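PDB 5DOZ: JamJ from Lyngbya majuscula, which probably uses NADPH to reduce the double bond of an enoyl group carried on an acyl carrier protein during polyketide synthesis, as an enoyl reductase domain. Local coordinates for residues A[184-189]-A[200-205]; A[206-211]-A[233-238]; A[162-167]-A[328-333]. All blocks are in the same frame, centred on the assembly; numbering follows the deposited sequence.

Contact 1: A[184-189]-A[200-205]; sequences ATTSPQ and KHVMNS. With NDP (NADPH dihydro-nicotinamide-adenine-dinucleotide phosphate), chain E.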
# COMPACT_ATOMS: atom_id res chain seq x y z
N ALA A 184 -7.42 -16.92 -1.18
CA ALA A 184 -7.68 -15.60 -1.76
C ALA A 184 -9.15 -15.36 -2.05
O ALA A 184 -9.91 -16.30 -2.32
CB ALA A 184 -6.84 -15.40 -3.01
N THR A 185 -9.57 -14.10 -1.96
CA THR A 185 -10.88 -13.68 -2.43
C THR A 185 -10.69 -12.52 -3.40
O THR A 185 -9.83 -11.67 -3.20
CB THR A 185 -11.82 -13.23 -1.29
OG1 THR A 185 -11.31 -12.03 -0.68
CG2 THR A 185 -12.00 -14.33 -0.24
N THR A 186 -11.51 -12.50 -4.45
CA THR A 186 -11.48 -11.46 -5.47
C THR A 186 -12.84 -11.36 -6.17
O THR A 186 -13.73 -12.18 -5.92
CB THR A 186 -10.33 -11.69 -6.49
OG1 THR A 186 -10.19 -10.54 -7.33
CG2 THR A 186 -10.60 -12.91 -7.36
N SER A 187 -13.02 -10.36 -7.02
CA SER A 187 -14.25 -10.24 -7.81
C SER A 187 -14.31 -11.33 -8.89
O SER A 187 -13.25 -11.81 -9.33
CB SER A 187 -14.37 -8.84 -8.41
OG SER A 187 -13.17 -8.44 -9.04
N PRO A 188 -15.52 -11.74 -9.31
CA PRO A 188 -15.68 -12.84 -10.27
C PRO A 188 -14.83 -12.72 -11.53
O PRO A 188 -14.18 -13.70 -11.92
CB PRO A 188 -17.17 -12.80 -10.60
CG PRO A 188 -17.79 -12.32 -9.34
CD PRO A 188 -16.84 -11.29 -8.81
N GLN A 189 -14.81 -11.55 -12.16
CA GLN A 189 -14.06 -11.38 -13.40
C GLN A 189 -12.54 -11.32 -13.23
O GLN A 189 -11.81 -11.27 -14.22
CB GLN A 189 -14.58 -10.18 -14.22
CG GLN A 189 -15.91 -10.44 -14.92
CD GLN A 189 -15.86 -11.58 -15.93
OE1 GLN A 189 -14.87 -11.77 -16.64
NE2 GLN A 189 -16.95 -12.34 -16.01
N LYS A 200 -4.59 -21.93 -5.27
CA LYS A 200 -5.52 -23.06 -5.27
C LYS A 200 -6.92 -22.68 -4.80
O LYS A 200 -7.92 -23.24 -5.28
CB LYS A 200 -4.98 -24.20 -4.40
CG LYS A 200 -4.11 -25.21 -5.12
CD LYS A 200 -4.11 -26.53 -4.37
CE LYS A 200 -3.48 -27.65 -5.19
NZ LYS A 200 -3.63 -28.96 -4.50
N HIS A 201 -6.99 -21.76 -3.84
CA HIS A 201 -8.26 -21.38 -3.23
C HIS A 201 -8.62 -19.92 -3.49
O HIS A 201 -8.19 -19.01 -2.78
CB HIS A 201 -8.22 -21.68 -1.73
CG HIS A 201 -7.95 -23.12 -1.41
ND1 HIS A 201 -8.91 -24.10 -1.49
CD2 HIS A 201 -6.81 -23.74 -1.02
CE1 HIS A 201 -8.38 -25.26 -1.16
NE2 HIS A 201 -7.11 -25.07 -0.87
N VAL A 202 -9.41 -19.71 -4.55
CA VAL A 202 -9.85 -18.38 -4.94
C VAL A 202 -11.37 -18.26 -4.77
O VAL A 202 -12.13 -19.05 -5.34
CB VAL A 202 -9.45 -18.04 -6.40
CG1 VAL A 202 -10.03 -16.70 -6.83
CG2 VAL A 202 -7.93 -18.03 -6.54
N MET A 203 -11.79 -17.27 -3.98
CA MET A 203 -13.20 -17.09 -3.64
C MET A 203 -13.66 -15.66 -3.93
O MET A 203 -12.91 -14.87 -4.53
CB MET A 203 -13.45 -17.51 -2.19
CG MET A 203 -13.17 -18.99 -1.94
SD MET A 203 -12.87 -19.48 -0.23
CE MET A 203 -11.24 -18.78 0.07
N ASN A 204 -14.88 -15.33 -3.51
CA ASN A 204 -15.48 -14.03 -3.83
C ASN A 204 -15.30 -12.99 -2.71
O ASN A 204 -15.80 -13.17 -1.60
CB ASN A 204 -16.96 -14.19 -4.19
CG ASN A 204 -17.52 -13.02 -4.97
OD1 ASN A 204 -16.88 -11.97 -5.10
ND2 ASN A 204 -18.72 -13.19 -5.51
N SER A 205 -14.59 -11.91 -3.02
CA SER A 205 -14.39 -10.81 -2.07
C SER A 205 -15.66 -9.98 -1.87
O SER A 205 -15.76 -9.20 -0.92
CB SER A 205 -13.24 -9.91 -2.51
OG SER A 205 -13.49 -9.33 -3.78
PA NDP E . -6.57 -1.07 -4.23
O1A NDP E . -7.52 0.00 -4.73
O2A NDP E . -5.47 -1.58 -5.13
O5B NDP E . -7.43 -2.35 -3.79
C5B NDP E . -8.83 -2.28 -3.55
C4B NDP E . -9.39 -3.66 -3.86
O4B NDP E . -10.57 -3.87 -3.08
C3B NDP E . -9.82 -3.82 -5.32
O3B NDP E . -8.79 -4.43 -6.12
C2B NDP E . -10.99 -4.76 -5.24
O2B NDP E . -10.52 -6.08 -5.47
C1B NDP E . -11.47 -4.70 -3.80
N9A NDP E . -12.83 -4.13 -3.71
C8A NDP E . -13.29 -3.05 -4.37
N7A NDP E . -14.58 -2.82 -4.04
C5A NDP E . -14.96 -3.76 -3.15
C6A NDP E . -16.18 -4.10 -2.40
N6A NDP E . -17.30 -3.35 -2.52
N1A NDP E . -16.15 -5.18 -1.57
C2A NDP E . -15.04 -5.93 -1.43
N3A NDP E . -13.90 -5.67 -2.09
C4A NDP E . -13.80 -4.62 -2.94
O3 NDP E . -5.96 -0.59 -2.82
PN NDP E . -4.65 -1.18 -2.09
O1N NDP E . -4.48 -2.63 -2.40
O2N NDP E . -3.51 -0.23 -2.33
O5D NDP E . -5.04 -1.06 -0.53
C5D NDP E . -6.20 -1.71 0.01
C4D NDP E . -6.66 -1.01 1.29
O4D NDP E . -5.59 -0.91 2.24
C3D NDP E . -7.12 0.41 1.04
O3D NDP E . -8.25 0.64 1.88
C2D NDP E . -5.95 1.27 1.47
O2D NDP E . -6.31 2.60 1.87
C1D NDP E . -5.36 0.45 2.61
N1N NDP E . -3.93 0.68 2.79
C2N NDP E . -3.48 0.88 4.04
C3N NDP E . -2.12 0.83 4.34
C7N NDP E . -1.68 0.81 5.78
O7N NDP E . -0.59 1.24 6.10
N7N NDP E . -2.51 0.30 6.69
C4N NDP E . -1.10 0.95 3.23
C5N NDP E . -1.70 0.61 1.94
C6N NDP E . -3.08 0.58 1.75
P2B NDP E . -11.51 -7.23 -5.97
O1X NDP E . -12.09 -6.71 -7.26
O2X NDP E . -10.57 -8.39 -6.12
O3X NDP E . -12.51 -7.39 -4.85
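Strand 184-186 runs parallel to strand 201-204, and Ala184 N opens the ladder by bonding to His201 O at 2.7 Å. Met203 N then binds Ala184 O, and Met203 O receives Thr186 N at 2.8 Å. The last rung, Ser205 N to Thr186 O, is 3.0 Å long, and its donor stands well above the carbonyl plane. On one face of the sheet Thr185 CG2 meets Met203 CB at 4.0 Å. Thr185 OG1 lies between the backbone N and the carbonyl carbon (chi1 66°), against Ser205 CB, and is hydrogen-bonded to His161. An alanine in place of Thr185 would probably open a gap beside Met203 CB and Ser205 CB and leave His161 ND1 without this partner. Thr186 CG2 touches Val202 CG1 at 3.9 Å, while its OG1, anti to the backbone N (chi1 -170°), is turned to the 2'-phosphate of NADPH. Three hydroxyls meet that phosphate. Ser187 OG binds NDP O1X at 2.7 Å; Thr186 OG1 at NDP O2X and Ser205 OG at NDP O3X lie unusually close, so their exact lengths are doubtful. This is the phosphate that distinguishes NADPH from NADH. The two strands and helix 191-198 form a beta-alpha-beta unit at one edge of the parallel sheet. Met191 of that helix covers Val202 and Thr186; helix 210-218 packs on Met203 and Thr185.

Contact 2: A[206-211]-A[233-238]; sequences RTTEFA and GEYIQK. With NDP (NADPH dihydro-nicotinamide-adenine-dinucleotide phosphate), chain E.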
# COMPACT_ATOMS: atom_id res chain seq x y z
N ARG A 206 -16.63 -10.16 -2.76
CA ARG A 206 -17.84 -9.33 -2.78
C ARG A 206 -19.01 -9.93 -2.02
O ARG A 206 -20.09 -9.32 -1.96
CB ARG A 206 -18.24 -8.97 -4.22
CG ARG A 206 -17.09 -8.46 -5.09
CD ARG A 206 -16.27 -7.38 -4.41
NE ARG A 206 -15.36 -6.71 -5.34
CZ ARG A 206 -15.67 -5.63 -6.04
NH1 ARG A 206 -16.86 -5.06 -5.90
NH2 ARG A 206 -14.78 -5.09 -6.87
N THR A 207 -18.82 -11.11 -1.45
CA THR A 207 -19.85 -11.76 -0.64
C THR A 207 -19.23 -12.27 0.65
O THR A 207 -18.00 -12.47 0.72
CB THR A 207 -20.55 -12.92 -1.38
OG1 THR A 207 -19.58 -13.89 -1.80
CG2 THR A 207 -21.32 -12.42 -2.61
N THR A 208 -20.06 -12.46 1.68
CA THR A 208 -19.57 -12.92 2.98
C THR A 208 -19.54 -14.44 3.09
O THR A 208 -19.10 -14.98 4.10
CB THR A 208 -20.37 -12.30 4.15
OG1 THR A 208 -21.76 -12.25 3.82
CG2 THR A 208 -19.87 -10.90 4.45
N GLU A 209 -20.00 -15.12 2.04
CA GLU A 209 -20.05 -16.58 2.01
C GLU A 209 -18.67 -17.26 1.99
O GLU A 209 -18.58 -18.49 2.00
CB GLU A 209 -20.91 -17.06 0.83
CG GLU A 209 -20.29 -16.81 -0.54
CD GLU A 209 -21.26 -17.05 -1.69
OE1 GLU A 209 -22.02 -18.04 -1.63
OE2 GLU A 209 -21.25 -16.24 -2.64
N PHE A 210 -17.59 -16.46 1.98
CA PHE A 210 -16.23 -17.00 2.02
C PHE A 210 -15.98 -17.73 3.34
O PHE A 210 -15.21 -18.70 3.38
CB PHE A 210 -15.16 -15.90 1.79
CG PHE A 210 -15.08 -14.88 2.90
CD1 PHE A 210 -14.27 -15.09 4.01
CD2 PHE A 210 -15.82 -13.70 2.83
CE1 PHE A 210 -14.20 -14.16 5.03
CE2 PHE A 210 -15.77 -12.77 3.85
CZ PHE A 210 -14.96 -13.00 4.95
N ALA A 211 -16.64 -17.27 4.40
CA ALA A 211 -16.50 -17.83 5.74
C ALA A 211 -16.86 -19.31 5.79
O ALA A 211 -16.10 -20.13 6.31
CB ALA A 211 -17.34 -17.04 6.74
N GLY A 233 -20.40 -3.84 6.29
CA GLY A 233 -21.37 -4.89 6.60
C GLY A 233 -20.96 -5.77 7.77
O GLY A 233 -20.60 -5.26 8.83
N GLU A 234 -21.00 -7.08 7.57
CA GLU A 234 -20.62 -8.04 8.60
C GLU A 234 -19.28 -8.72 8.28
O GLU A 234 -19.02 -9.84 8.72
CB GLU A 234 -21.74 -9.08 8.80
CG GLU A 234 -23.05 -8.51 9.34
CD GLU A 234 -24.20 -9.51 9.36
OE1 GLU A 234 -23.99 -10.68 9.75
OE2 GLU A 234 -25.33 -9.12 9.00
N TYR A 235 -18.43 -8.02 7.53
CA TYR A 235 -17.12 -8.55 7.10
C TYR A 235 -16.14 -8.83 8.23
O TYR A 235 -15.41 -9.82 8.18
CB TYR A 235 -16.46 -7.62 6.07
CG TYR A 235 -16.83 -7.91 4.63
CD1 TYR A 235 -17.95 -7.33 4.05
CD2 TYR A 235 -16.06 -8.78 3.86
CE1 TYR A 235 -18.29 -7.59 2.73
CE2 TYR A 235 -16.39 -9.05 2.54
CZ TYR A 235 -17.51 -8.46 1.98
OH TYR A 235 -17.85 -8.72 0.68
N ILE A 236 -16.11 -7.98 9.25
CA ILE A 236 -15.20 -8.19 10.37
C ILE A 236 -15.59 -9.43 11.18
O ILE A 236 -14.72 -10.25 11.52
CB ILE A 236 -15.06 -6.94 11.27
CG1 ILE A 236 -14.34 -5.83 10.49
CG2 ILE A 236 -14.29 -7.28 12.54
CD1 ILE A 236 -14.32 -4.47 11.16
N GLN A 237 -16.88 -9.58 11.47
CA GLN A 237 -17.38 -10.74 12.21
C GLN A 237 -17.14 -12.04 11.44
O GLN A 237 -16.76 -13.05 12.04
CB GLN A 237 -18.88 -10.57 12.53
CG GLN A 237 -19.48 -11.69 13.38
CD GLN A 237 -18.89 -11.74 14.78
OE1 GLN A 237 -19.25 -10.93 15.64
NE2 GLN A 237 -17.99 -12.69 15.02
N LYS A 238 -17.34 -12.00 10.13
CA LYS A 238 -17.08 -13.15 9.26
C LYS A 238 -15.60 -13.53 9.26
O LYS A 238 -15.26 -14.71 9.24
CB LYS A 238 -17.57 -12.89 7.83
CG LYS A 238 -19.08 -12.86 7.66
CD LYS A 238 -19.75 -14.15 8.14
CE LYS A 238 -21.26 -14.10 7.95
NZ LYS A 238 -21.91 -12.95 8.64
PA NDP E . -6.57 -1.07 -4.23
O1A NDP E . -7.52 0.00 -4.73
O2A NDP E . -5.47 -1.58 -5.13
O5B NDP E . -7.43 -2.35 -3.79
C5B NDP E . -8.83 -2.28 -3.55
C4B NDP E . -9.39 -3.66 -3.86
O4B NDP E . -10.57 -3.87 -3.08
C3B NDP E . -9.82 -3.82 -5.32
O3B NDP E . -8.79 -4.43 -6.12
C2B NDP E . -10.99 -4.76 -5.24
O2B NDP E . -10.52 -6.08 -5.47
C1B NDP E . -11.47 -4.70 -3.80
N9A NDP E . -12.83 -4.13 -3.71
C8A NDP E . -13.29 -3.05 -4.37
N7A NDP E . -14.58 -2.82 -4.04
C5A NDP E . -14.96 -3.76 -3.15
C6A NDP E . -16.18 -4.10 -2.40
N6A NDP E . -17.30 -3.35 -2.52
N1A NDP E . -16.15 -5.18 -1.57
C2A NDP E . -15.04 -5.93 -1.43
N3A NDP E . -13.90 -5.67 -2.09
C4A NDP E . -13.80 -4.62 -2.94
O3 NDP E . -5.96 -0.59 -2.82
PN NDP E . -4.65 -1.18 -2.09
O1N NDP E . -4.48 -2.63 -2.40
O2N NDP E . -3.51 -0.23 -2.33
O5D NDP E . -5.04 -1.06 -0.53
C5D NDP E . -6.20 -1.71 0.01
C4D NDP E . -6.66 -1.01 1.29
O4D NDP E . -5.59 -0.91 2.24
C3D NDP E . -7.12 0.41 1.04
O3D NDP E . -8.25 0.64 1.88
C2D NDP E . -5.95 1.27 1.47
O2D NDP E . -6.31 2.60 1.87
C1D NDP E . -5.36 0.45 2.61
N1N NDP E . -3.93 0.68 2.79
C2N NDP E . -3.48 0.88 4.04
C3N NDP E . -2.12 0.83 4.34
C7N NDP E . -1.68 0.81 5.78
O7N NDP E . -0.59 1.24 6.10
N7N NDP E . -2.51 0.30 6.69
C4N NDP E . -1.10 0.95 3.23
C5N NDP E . -1.70 0.61 1.94
C6N NDP E . -3.08 0.58 1.75
P2B NDP E . -11.51 -7.23 -5.97
O1X NDP E . -12.09 -6.71 -7.26
O2X NDP E . -10.57 -8.39 -6.12
O3X NDP E . -12.51 -7.39 -4.85
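In the Rossmann-type nucleotide-binding domain, the start of helix 210-218 packs here against the start of helix 235-242, next to the adenine end of NADPH. Thr208 CG2 sits over the face of the Tyr235 ring, 4.0 Å from its centroid and 8° off the ring normal, a CH-pi contact. Thr208 CB also meets Lys238 CG at 3.8 Å, the two side chains crossing at about a right angle. Phe210 CE2 approaches Tyr235 CE2 at 4.0 Å, and Phe210 CZ reaches Lys238 CB. Ala211 CB touches Lys238 CD. The lysine chain bends at chi2 (-57°) and chi4, and its NZ forms a salt bridge of 3.3 Å with Glu234 OE1 on its own segment. Tyr235 OH is hydrogen-bonded to Ser205 O, just before Arg206. Arg206 lays one face of its guanidinium over the adenine, with NDP C5A 3.5 Å above the plane. Arg206 NE binds NDP O3X at 3.0 Å, and Arg206 NH2 binds NDP O1X in a nearly straight bond. The helix starts are thus joined by apolar contacts, while Arg206 combines stacking on the base with a positive charge that would favour the 2'-phosphate.

Contact 3: A[162-167]-A[328-333]; sequences AASGGT and KHIGRV. With NDP (NADPH dihydro-nicotinamide-adenine-dinucleotide phosphate), chain E.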
# COMPACT_ATOMS: atom_id res chain seq x y z
N ALA A 162 -9.56 -9.24 -1.12
CA ALA A 162 -9.43 -8.26 -2.21
C ALA A 162 -8.01 -8.30 -2.80
O ALA A 162 -7.34 -7.28 -2.95
CB ALA A 162 -9.78 -6.87 -1.70
N ALA A 163 -7.58 -9.52 -3.13
CA ALA A 163 -6.17 -9.83 -3.37
C ALA A 163 -5.68 -9.43 -4.77
O ALA A 163 -4.52 -9.69 -5.11
CB ALA A 163 -5.92 -11.31 -3.10
N SER A 164 -6.54 -8.81 -5.56
CA SER A 164 -6.17 -8.33 -6.89
C SER A 164 -5.59 -6.92 -6.85
O SER A 164 -4.99 -6.47 -7.82
CB SER A 164 -7.37 -8.37 -7.83
OG SER A 164 -8.30 -7.35 -7.50
N GLY A 165 -5.77 -6.22 -5.73
CA GLY A 165 -5.24 -4.87 -5.57
C GLY A 165 -3.75 -4.87 -5.29
O GLY A 165 -3.12 -5.91 -5.29
N GLY A 166 -3.18 -3.69 -5.06
CA GLY A 166 -1.74 -3.55 -4.82
C GLY A 166 -1.23 -4.29 -3.61
O GLY A 166 -0.35 -5.16 -3.71
N THR A 167 -1.79 -3.96 -2.44
CA THR A 167 -1.39 -4.58 -1.18
C THR A 167 -1.64 -6.09 -1.14
O THR A 167 -0.82 -6.84 -0.62
CB THR A 167 -2.08 -3.91 0.03
OG1 THR A 167 -3.49 -3.84 -0.20
CG2 THR A 167 -1.53 -2.51 0.24
N LYS A 328 -11.30 -2.16 -11.31
CA LYS A 328 -11.31 -3.35 -12.19
C LYS A 328 -9.89 -3.86 -12.49
O LYS A 328 -9.72 -4.85 -13.21
CB LYS A 328 -12.05 -3.05 -13.51
CG LYS A 328 -13.53 -2.69 -13.35
CD LYS A 328 -14.13 -2.26 -14.69
CE LYS A 328 -15.65 -2.20 -14.63
NZ LYS A 328 -16.17 -1.02 -13.88
N HIS A 329 -8.90 -3.19 -11.91
CA HIS A 329 -7.48 -3.46 -12.12
C HIS A 329 -6.97 -4.66 -11.32
O HIS A 329 -7.53 -5.02 -10.28
CB HIS A 329 -6.67 -2.23 -11.66
CG HIS A 329 -6.69 -2.02 -10.18
ND1 HIS A 329 -7.80 -1.54 -9.52
CD2 HIS A 329 -5.76 -2.24 -9.23
CE1 HIS A 329 -7.55 -1.47 -8.23
NE2 HIS A 329 -6.31 -1.89 -8.02
N ILE A 330 -5.88 -5.25 -11.80
CA ILE A 330 -5.12 -6.20 -11.00
C ILE A 330 -3.69 -5.68 -10.83
O ILE A 330 -2.96 -5.51 -11.81
CB ILE A 330 -5.16 -7.63 -11.59
CG1 ILE A 330 -6.57 -8.21 -11.46
CG2 ILE A 330 -4.14 -8.54 -10.90
CD1 ILE A 330 -6.84 -9.44 -12.29
N GLY A 331 -3.31 -5.43 -9.59
CA GLY A 331 -1.98 -4.91 -9.27
C GLY A 331 -1.98 -3.41 -9.02
O GLY A 331 -2.71 -2.93 -8.16
N ARG A 332 -1.16 -2.70 -9.80
CA ARG A 332 -0.89 -1.27 -9.60
C ARG A 332 -1.25 -0.38 -10.79
O ARG A 332 -1.19 -0.80 -11.95
CB ARG A 332 0.58 -1.06 -9.23
CG ARG A 332 0.86 -0.98 -7.73
CD ARG A 332 0.43 0.38 -7.21
NE ARG A 332 0.88 0.70 -5.86
CZ ARG A 332 0.08 0.74 -4.80
NH1 ARG A 332 0.57 1.07 -3.61
NH2 ARG A 332 -1.21 0.44 -4.91
N VAL A 333 -1.62 0.86 -10.48
CA VAL A 333 -1.88 1.90 -11.48
C VAL A 333 -0.83 2.99 -11.30
O VAL A 333 -0.75 3.62 -10.24
CB VAL A 333 -3.30 2.49 -11.32
CG1 VAL A 333 -3.54 3.60 -12.34
CG2 VAL A 333 -4.36 1.40 -11.44
PA NDP E . -6.57 -1.07 -4.23
O1A NDP E . -7.52 0.00 -4.73
O2A NDP E . -5.47 -1.58 -5.13
O5B NDP E . -7.43 -2.35 -3.79
C5B NDP E . -8.83 -2.28 -3.55
C4B NDP E . -9.39 -3.66 -3.86
O4B NDP E . -10.57 -3.87 -3.08
C3B NDP E . -9.82 -3.82 -5.32
O3B NDP E . -8.79 -4.43 -6.12
C2B NDP E . -10.99 -4.76 -5.24
O2B NDP E . -10.52 -6.08 -5.47
C1B NDP E . -11.47 -4.70 -3.80
N9A NDP E . -12.83 -4.13 -3.71
C8A NDP E . -13.29 -3.05 -4.37
N7A NDP E . -14.58 -2.82 -4.04
C5A NDP E . -14.96 -3.76 -3.15
C6A NDP E . -16.18 -4.10 -2.40
N6A NDP E . -17.30 -3.35 -2.52
N1A NDP E . -16.15 -5.18 -1.57
C2A NDP E . -15.04 -5.93 -1.43
N3A NDP E . -13.90 -5.67 -2.09
C4A NDP E . -13.80 -4.62 -2.94
O3 NDP E . -5.96 -0.59 -2.82
PN NDP E . -4.65 -1.18 -2.09
O1N NDP E . -4.48 -2.63 -2.40
O2N NDP E . -3.51 -0.23 -2.33
O5D NDP E . -5.04 -1.06 -0.53
C5D NDP E . -6.20 -1.71 0.01
C4D NDP E . -6.66 -1.01 1.29
O4D NDP E . -5.59 -0.91 2.24
C3D NDP E . -7.12 0.41 1.04
O3D NDP E . -8.25 0.64 1.88
C2D NDP E . -5.95 1.27 1.47
O2D NDP E . -6.31 2.60 1.87
C1D NDP E . -5.36 0.45 2.61
N1N NDP E . -3.93 0.68 2.79
C2N NDP E . -3.48 0.88 4.04
C3N NDP E . -2.12 0.83 4.34
C7N NDP E . -1.68 0.81 5.78
O7N NDP E . -0.59 1.24 6.10
N7N NDP E . -2.51 0.30 6.69
C4N NDP E . -1.10 0.95 3.23
C5N NDP E . -1.70 0.61 1.94
C6N NDP E . -3.08 0.58 1.75
P2B NDP E . -11.51 -7.23 -5.97
O1X NDP E . -12.09 -6.71 -7.26
O2X NDP E . -10.57 -8.39 -6.12
O3X NDP E . -12.51 -7.39 -4.85
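Two segments 161 residues apart meet here through three glycines, with Gly331 N bonded to Ser164 O at 2.7 Å. Gly331 has backbone angles (phi 100°, psi -123°) that would jam a CB against the preceding carbonyl O. A CB on Gly165 would run into NDP O5B, and one on Gly166 would strike Arg332 NH2. The absence of side chains lets backbone and cofactor come close. Ile330 CG1 packs on Ser164 CB at 3.7 Å. The serine OG, between its backbone N and carbonyl carbon (chi1 72°), turns to the cofactor and gives a bond of 2.9 Å to NDP O2X; Lys190 NZ also binds this OG. His329 CG, between its backbone N and carbonyl carbon, carries the ring to the cofactor. The ring reaches NDP O2A edge-on, His329 NE2 bonding at 3.0 Å. Gly166 N meets the same oxygen at 3.1 Å, so both segments grip one pyrophosphate oxygen. Thr167 holds NDP O1N twice, through N and through OG1 at 2.7 Å. Arg332 NH2 lies 3.5 Å from NDP O2N, near the guanidinium plane, and its NH1 pairs with Glu79. Even with Glu79 beside it, this positive group would probably ease part of the charge of the pyrophosphate. Helix 166-177 begins at these phosphates, and the positive end of its dipole would probably act in the same sense. A glycine-containing turn after strand 157-160, the first of the parallel sheet, followed by a helix pointing its N-terminus at the pyrophosphate, is the dinucleotide-binding motif of Rossmann folds, here completed by segment 328-333.

All three contacts touch the same NADPH. Contact 3 is buried near the middle of the chain. Contacts 1 and 2 are partly buried, their centres about 20 Å and 22 Å from the chain's centre. Contact 1 rests on backbone bonds between parallel strands, contact 2 on side chains at two helix starts, and contact 3 on a tight meeting of glycine-containing loops. Contacts 1 and 2 follow each other along the chain and are joined through Tyr235 and Ser205; both lie within the loop closed by contact 3. Thr185 O meets Ala163 N, tying contact 1 to contact 3. All three bind the 2'-phosphate; of them, contact 3 alone bonds to the pyrophosphate.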